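Local coordinates for HP1028 (Helicobacter pylori, PDB 4INN), which adopts a lipocalin fold and probably binds and transports a small ligand, although its natural cargo is not established, at residues 81-84 / 85-88; 56-60 / 61-65. The protein carries 1 engineered substitution. All coordinates share one frame; numbering follows the deposited sequence.

Contact 1: residues 81-84 / 85-88; sequences NPNP and KLRN
Arg87 reaches back along the turn and lies against Asn81 and Pro84. Its CB faces the carbonyl oxygen of Pro84, and CG rests near the same oxygen and that of Asn83. With the chain extended from CG to NE (chi2 -169°, chi3 161°), CD passes CA of Pro84 and carries Arg87 NE to 3.0 Å from Asn81 O. At the tip Arg87 NH2 is 3.3 Å from Asn81 O, while NH1 sits beside CB of Pro84; one face of the guanidinium has Pro84 N above it, toward the rim. Asn83 ties the turn together. Asn83 O accepts from Leu86 N at 2.9 Å, the donor standing above the carbonyl plane, and Asn83 OD1 accepts from Lys85 N, also at 2.9 Å. An Asx turn leads into it: Asn81 OD1 accepts from Asn83 N (3.1 Å) on an in-plane lone pair, while Leu86 lays CB and CD2 against the same amide. Asn81 ND2 bonds to Asp78, holding the amide from its other end. The short 3-10 turn through Pro84, Lys85 and Leu86 sits in the surface loop joining strand 61-69 to strand 95-104, the centre of the contact about 19 Å from the centre of the chain.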
ATOM      1  N   ASN A  81     -13.403 -10.432   1.417  1.00 30.71           N
ATOM      2  CA  ASN A  81     -13.976  -9.332   0.640  1.00 31.53           C
ATOM      3  C   ASN A  81     -15.460  -9.368   0.877  1.00 34.80           C
ATOM      4  O   ASN A  81     -16.063 -10.419   0.703  1.00 35.13           O
ATOM      5  CB  ASN A  81     -13.665  -9.408  -0.868  1.00 29.00           C
ATOM      6  CG  ASN A  81     -13.666  -8.024  -1.534  1.00 27.83           C
ATOM      7  OD1 ASN A  81     -14.705  -7.505  -1.913  1.00 26.87           O
ATOM      8  ND2 ASN A  81     -12.497  -7.415  -1.646  1.00 26.49           N
ATOM      9  N   PRO A  82     -16.048  -8.237   1.331  1.00 42.14           N
ATOM     10  CA  PRO A  82     -17.506  -8.075   1.374  1.00 41.73           C
ATOM     11  C   PRO A  82     -18.181  -8.540   0.087  1.00 43.27           C
ATOM     12  O   PRO A  82     -19.228  -9.183   0.148  1.00 51.31           O
ATOM     13  CB  PRO A  82     -17.673  -6.563   1.553  1.00 41.32           C
ATOM     14  CG  PRO A  82     -16.498  -6.176   2.384  1.00 41.12           C
ATOM     15  CD  PRO A  82     -15.366  -7.050   1.899  1.00 42.59           C
ATOM     16  N   ASN A  83     -17.574  -8.240  -1.059  1.00 42.15           N
ATOM     17  CA  ASN A  83     -18.099  -8.666  -2.359  1.00 43.29           C
ATOM     18  C   ASN A  83     -17.728 -10.116  -2.740  1.00 45.79           C
ATOM     19  O   ASN A  83     -16.586 -10.387  -3.100  1.00 44.32           O
ATOM     20  CB  ASN A  83     -17.609  -7.716  -3.444  1.00 41.06           C
ATOM     21  CG  ASN A  83     -18.241  -7.995  -4.794  1.00 41.29           C
ATOM     22  OD1 ASN A  83     -18.719  -9.097  -5.059  1.00 41.99           O
ATOM     23  ND2 ASN A  83     -18.255  -6.986  -5.656  1.00 40.57           N
ATOM     24  N   PRO A  84     -18.708 -11.044  -2.720  1.00 53.30           N
ATOM     25  CA  PRO A  84     -18.412 -12.477  -3.012  1.00 53.84           C
ATOM     26  C   PRO A  84     -17.675 -12.748  -4.329  1.00 45.89           C
ATOM     27  O   PRO A  84     -16.894 -13.700  -4.404  1.00 42.36           O
ATOM     28  CB  PRO A  84     -19.807 -13.132  -3.048  1.00 54.69           C
ATOM     29  CG  PRO A  84     -20.768 -12.000  -3.285  1.00 54.92           C
ATOM     30  CD  PRO A  84     -20.161 -10.819  -2.570  1.00 54.38           C
ATOM     31  N   LYS A  85     -17.920 -11.917  -5.336  1.00 43.14           N
ATOM     32  CA  LYS A  85     -17.307 -12.083  -6.651  1.00 47.79           C
ATOM     33  C   LYS A  85     -15.839 -11.653  -6.691  1.00 48.90           C
ATOM     34  O   LYS A  85     -15.207 -11.729  -7.742  1.00 50.21           O
ATOM     35  CB  LYS A  85     -18.060 -11.274  -7.713  1.00 55.16           C
ATOM     36  CG  LYS A  85     -19.590 -11.349  -7.651  1.00 60.90           C
ATOM     37  CD  LYS A  85     -20.201 -11.612  -9.033  1.00 65.59           C
ATOM     38  CE  LYS A  85     -21.586 -10.998  -9.194  1.00 66.28           C
ATOM     39  NZ  LYS A  85     -21.518  -9.668  -9.861  1.00 66.65           N
ATOM     40  N   LEU A  86     -15.317 -11.164  -5.561  1.00 49.38           N
ATOM     41  CA  LEU A  86     -13.922 -10.714  -5.441  1.00 43.17           C
ATOM     42  C   LEU A  86     -13.083 -11.656  -4.584  1.00 39.95           C
ATOM     43  O   LEU A  86     -11.878 -11.495  -4.510  1.00 35.34           O
ATOM     44  CB  LEU A  86     -13.872  -9.312  -4.825  1.00 43.35           C
ATOM     45  CG  LEU A  86     -13.752  -8.091  -5.734  1.00 44.04           C
ATOM     46  CD1 LEU A  86     -14.736  -8.102  -6.883  1.00 46.18           C
ATOM     47  CD2 LEU A  86     -13.953  -6.835  -4.915  1.00 42.36           C
ATOM     48  N   ARG A  87     -13.709 -12.649  -3.958  1.00 38.36           N
ATOM     49  CA  ARG A  87     -13.023 -13.471  -2.962  1.00 40.11           C
ATOM     50  C   ARG A  87     -11.979 -14.446  -3.526  1.00 40.55           C
ATOM     51  O   ARG A  87     -11.296 -15.153  -2.771  1.00 38.52           O
ATOM     52  CB  ARG A  87     -14.047 -14.233  -2.137  1.00 43.34           C
ATOM     53  CG  ARG A  87     -15.070 -13.347  -1.429  1.00 47.20           C
ATOM     54  CD  ARG A  87     -15.853 -14.176  -0.427  1.00 50.83           C
ATOM     55  NE  ARG A  87     -16.535 -13.381   0.597  1.00 55.21           N
ATOM     56  CZ  ARG A  87     -17.857 -13.283   0.753  1.00 53.51           C
ATOM     57  NH1 ARG A  87     -18.699 -13.910  -0.063  1.00 55.97           N
ATOM     58  NH2 ARG A  87     -18.340 -12.535   1.734  1.00 49.80           N
ATOM     59  N   ASN A  88     -11.849 -14.443  -4.852  1.00 42.50           N
ATOM     60  CA  ASN A  88     -10.979 -15.347  -5.594  1.00 42.57           C
ATOM     61  C   ASN A  88      -9.618 -14.734  -5.964  1.00 39.52           C
ATOM     62  O   ASN A  88      -8.660 -15.458  -6.250  1.00 36.26           O
ATOM     63  CB  ASN A  88     -11.699 -15.749  -6.886  1.00 46.65           C
ATOM     64  CG  ASN A  88     -11.524 -17.209  -7.216  1.00 49.91           C
ATOM     65  OD1 ASN A  88     -11.070 -17.562  -8.313  1.00 52.56           O
ATOM     66  ND2 ASN A  88     -11.905 -18.078  -6.271  1.00 48.59           N
TER

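Contact 2: residues 56-60 / 61-65; sequences FEHNG and KFYAY
Phe56 pairs with Tyr63 through two backbone bonds, Phe56 N to Tyr63 O at 2.9 Å and Tyr63 N to Phe56 O at 2.8 Å. Its CG stands between the backbone N and the carbonyl carbon (chi1 66°), which brings the ring across to the partner strand: Tyr63 CB sits over one face of the Phe56 ring in a CH-pi contact, 4.0 Å from its centroid. The two rings run nearly parallel, planes at 23°, but are slid so far apart that they barely overlap. Beyond, CE2 of Phe56 meets the edge of the Tyr65 ring at CD2. Glu57 points to the other side of the sheet, where Glu57 CB touches CE1 of Phe62 at 3.4 Å; a bent side chain then turns OE1 back to accept from Gly60 N. His58 returns to the side of Phe56 and sets its CB against CE2 of Tyr63, whose edge also meets His58 O. The backbone of His58 closes the strand pairing, with His58 N donating to Lys61 O at 2.8 Å and Lys61 N to His58 O at 3.2 Å. Asn59 and Gly60, both with positive phi, form the corners of the turn. Leu174 of helix 170-174 packs on Phe56 and His58. This is a two-residue beta hairpin with a type I' turn, joining neighbouring strands of the antiparallel lipocalin barrel.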
ATOM      1  N   PHE A  56       2.654   3.667  -6.883  1.00 14.48           N
ATOM      2  CA  PHE A  56       2.848   4.206  -8.243  1.00 16.53           C
ATOM      3  C   PHE A  56       1.829   5.307  -8.557  1.00 18.30           C
ATOM      4  O   PHE A  56       0.813   5.373  -7.868  1.00 18.33           O
ATOM      5  CB  PHE A  56       2.775   3.072  -9.287  1.00 16.94           C
ATOM      6  CG  PHE A  56       1.415   2.403  -9.405  1.00 16.23           C
ATOM      7  CD1 PHE A  56       0.557   2.724 -10.424  1.00 16.48           C
ATOM      8  CD2 PHE A  56       1.022   1.417  -8.512  1.00 16.49           C
ATOM      9  CE1 PHE A  56      -0.688   2.087 -10.537  1.00 16.83           C
ATOM     10  CE2 PHE A  56      -0.222   0.785  -8.612  1.00 16.11           C
ATOM     11  CZ  PHE A  56      -1.073   1.110  -9.639  1.00 15.79           C
ATOM     12  N   GLU A  57       2.103   6.195  -9.532  1.00 21.36           N
ATOM     13  CA  GLU A  57       1.082   7.203  -9.950  1.00 24.48           C
ATOM     14  C   GLU A  57       0.370   6.809 -11.216  1.00 23.78           C
ATOM     15  O   GLU A  57       0.901   6.109 -12.043  1.00 24.36           O
ATOM     16  CB  GLU A  57       1.616   8.660 -10.063  1.00 26.59           C
ATOM     17  CG  GLU A  57       2.305   9.098 -11.359  1.00 30.75           C
ATOM     18  CD  GLU A  57       1.420   9.244 -12.635  1.00 35.72           C
ATOM     19  OE1 GLU A  57       0.393   9.988 -12.661  1.00 35.30           O
ATOM     20  OE2 GLU A  57       1.797   8.625 -13.677  1.00 41.35           O
ATOM     21  N   HIS A  58      -0.849   7.283 -11.364  1.00 25.40           N
ATOM     22  CA  HIS A  58      -1.598   7.078 -12.587  1.00 26.97           C
ATOM     23  C   HIS A  58      -2.689   8.131 -12.656  1.00 27.71           C
ATOM     24  O   HIS A  58      -3.432   8.311 -11.697  1.00 29.15           O
ATOM     25  CB  HIS A  58      -2.194   5.675 -12.593  1.00 28.64           C
ATOM     26  CG  HIS A  58      -3.246   5.461 -13.641  1.00 30.17           C
ATOM     27  ND1 HIS A  58      -2.940   5.167 -14.956  1.00 31.78           N
ATOM     28  CD2 HIS A  58      -4.598   5.480 -13.561  1.00 29.37           C
ATOM     29  CE1 HIS A  58      -4.062   5.042 -15.646  1.00 31.50           C
ATOM     30  NE2 HIS A  58      -5.079   5.220 -14.821  1.00 30.33           N
ATOM     31  N   ASN A  59      -2.768   8.826 -13.788  1.00 29.00           N
ATOM     32  CA  ASN A  59      -3.715   9.915 -13.992  1.00 29.22           C
ATOM     33  C   ASN A  59      -3.622  10.939 -12.872  1.00 28.59           C
ATOM     34  O   ASN A  59      -4.636  11.477 -12.409  1.00 26.54           O
ATOM     35  CB  ASN A  59      -5.134   9.372 -14.162  1.00 31.72           C
ATOM     36  CG  ASN A  59      -5.286   8.505 -15.418  1.00 34.96           C
ATOM     37  OD1 ASN A  59      -6.208   7.688 -15.537  1.00 35.34           O
ATOM     38  ND2 ASN A  59      -4.376   8.683 -16.363  1.00 37.02           N
ATOM     39  N   GLY A  60      -2.375  11.179 -12.439  1.00 27.26           N
ATOM     40  CA  GLY A  60      -2.055  12.163 -11.407  1.00 26.69           C
ATOM     41  C   GLY A  60      -2.244  11.806  -9.936  1.00 26.93           C
ATOM     42  O   GLY A  60      -1.907  12.614  -9.062  1.00 29.35           O
ATOM     43  N   LYS A  61      -2.810  10.634  -9.639  1.00 25.86           N
ATOM     44  CA  LYS A  61      -3.003  10.211  -8.253  1.00 23.63           C
ATOM     45  C   LYS A  61      -2.140   8.994  -7.985  1.00 21.44           C
ATOM     46  O   LYS A  61      -1.703   8.312  -8.924  1.00 21.02           O
ATOM     47  CB  LYS A  61      -4.461   9.866  -7.959  1.00 24.57           C
ATOM     48  CG  LYS A  61      -5.511  10.877  -8.398  1.00 25.89           C
ATOM     49  CD  LYS A  61      -6.896  10.328  -8.105  1.00 27.23           C
ATOM     50  CE  LYS A  61      -7.999  11.065  -8.843  1.00 30.29           C
ATOM     51  NZ  LYS A  61      -8.451  12.261  -8.084  1.00 31.23           N
ATOM     52  N   PHE A  62      -1.928   8.712  -6.698  1.00 18.99           N
ATOM     53  CA  PHE A  62      -1.051   7.620  -6.263  1.00 17.41           C
ATOM     54  C   PHE A  62      -1.827   6.441  -5.739  1.00 15.61           C
ATOM     55  O   PHE A  62      -2.892   6.608  -5.141  1.00 14.38           O
ATOM     56  CB  PHE A  62      -0.032   8.145  -5.258  1.00 17.68           C
ATOM     57  CG  PHE A  62       0.832   9.206  -5.858  1.00 18.71           C
ATOM     58  CD1 PHE A  62       2.019   8.870  -6.509  1.00 18.20           C
ATOM     59  CD2 PHE A  62       0.386  10.544  -5.918  1.00 18.56           C
ATOM     60  CE1 PHE A  62       2.778   9.860  -7.105  1.00 18.51           C
ATOM     61  CE2 PHE A  62       1.152  11.519  -6.542  1.00 18.00           C
ATOM     62  CZ  PHE A  62       2.339  11.181  -7.132  1.00 17.33           C
ATOM     63  N   TYR A  63      -1.285   5.258  -6.020  1.00 14.18           N
ATOM     64  CA  TYR A  63      -1.921   4.001  -5.713  1.00 13.83           C
ATOM     65  C   TYR A  63      -0.860   3.077  -5.116  1.00 13.26           C
ATOM     66  O   TYR A  63       0.309   3.362  -5.248  1.00 12.58           O
ATOM     67  CB  TYR A  63      -2.451   3.363  -7.004  1.00 14.42           C
ATOM     68  CG  TYR A  63      -3.477   4.158  -7.750  1.00 15.00           C
ATOM     69  CD1 TYR A  63      -4.825   3.860  -7.638  1.00 15.32           C
ATOM     70  CD2 TYR A  63      -3.098   5.215  -8.580  1.00 15.94           C
ATOM     71  CE1 TYR A  63      -5.779   4.594  -8.309  1.00 15.88           C
ATOM     72  CE2 TYR A  63      -4.037   5.955  -9.259  1.00 16.29           C
ATOM     73  CZ  TYR A  63      -5.368   5.636  -9.120  1.00 16.96           C
ATOM     74  OH  TYR A  63      -6.292   6.381  -9.789  1.00 19.27           O
ATOM     75  N   ALA A  64      -1.266   1.958  -4.506  1.00 13.00           N
ATOM     76  CA  ALA A  64      -0.318   0.929  -4.088  1.00 13.40           C
ATOM     77  C   ALA A  64      -0.873  -0.496  -4.211  1.00 14.13           C
ATOM     78  O   ALA A  64      -2.091  -0.716  -4.054  1.00 14.04           O
ATOM     79  CB  ALA A  64       0.128   1.178  -2.654  1.00 13.84           C
ATOM     80  N   TYR A  65       0.030  -1.456  -4.467  1.00 13.71           N
ATOM     81  CA  TYR A  65      -0.325  -2.886  -4.489  1.00 13.95           C
ATOM     82  C   TYR A  65       0.704  -3.669  -3.668  1.00 13.96           C
ATOM     83  O   TYR A  65       1.766  -3.148  -3.360  1.00 14.15           O
ATOM     84  CB  TYR A  65      -0.400  -3.422  -5.929  1.00 14.07           C
ATOM     85  CG  TYR A  65       0.957  -3.571  -6.594  1.00 13.80           C
ATOM     86  CD1 TYR A  65       1.701  -4.726  -6.436  1.00 13.51           C
ATOM     87  CD2 TYR A  65       1.487  -2.561  -7.372  1.00 14.06           C
ATOM     88  CE1 TYR A  65       2.933  -4.874  -7.031  1.00 13.59           C
ATOM     89  CE2 TYR A  65       2.742  -2.701  -7.966  1.00 14.19           C
ATOM     90  CZ  TYR A  65       3.465  -3.852  -7.775  1.00 13.38           C
ATOM     91  OH  TYR A  65       4.705  -3.983  -8.341  1.00 12.81           O
TER

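How the contacts relate
Contact 2 comes first along the chain and belongs to the barrel itself; contact 1 follows in the loop leaving the second strand of that hairpin. Their centres are 23 Å apart and their nearest atoms about 13 Å apart; the chain runs from strand 61-69 into the loop that holds contact 1. Contact 1 is a surface feature, built mainly from asparagine amides, carbonyl oxygens and an arginine laid along a proline. Contact 2 is partly buried: aromatic rings pack on both faces of the paired strands, and the side-chain bond within the hairpin runs from Glu57 to the turn glycine, while Tyr65 bonds onward to Phe168. Regular strand pairing sets the partners in 56-65, whereas in 81-88 side-chain amides take backbone N-H groups.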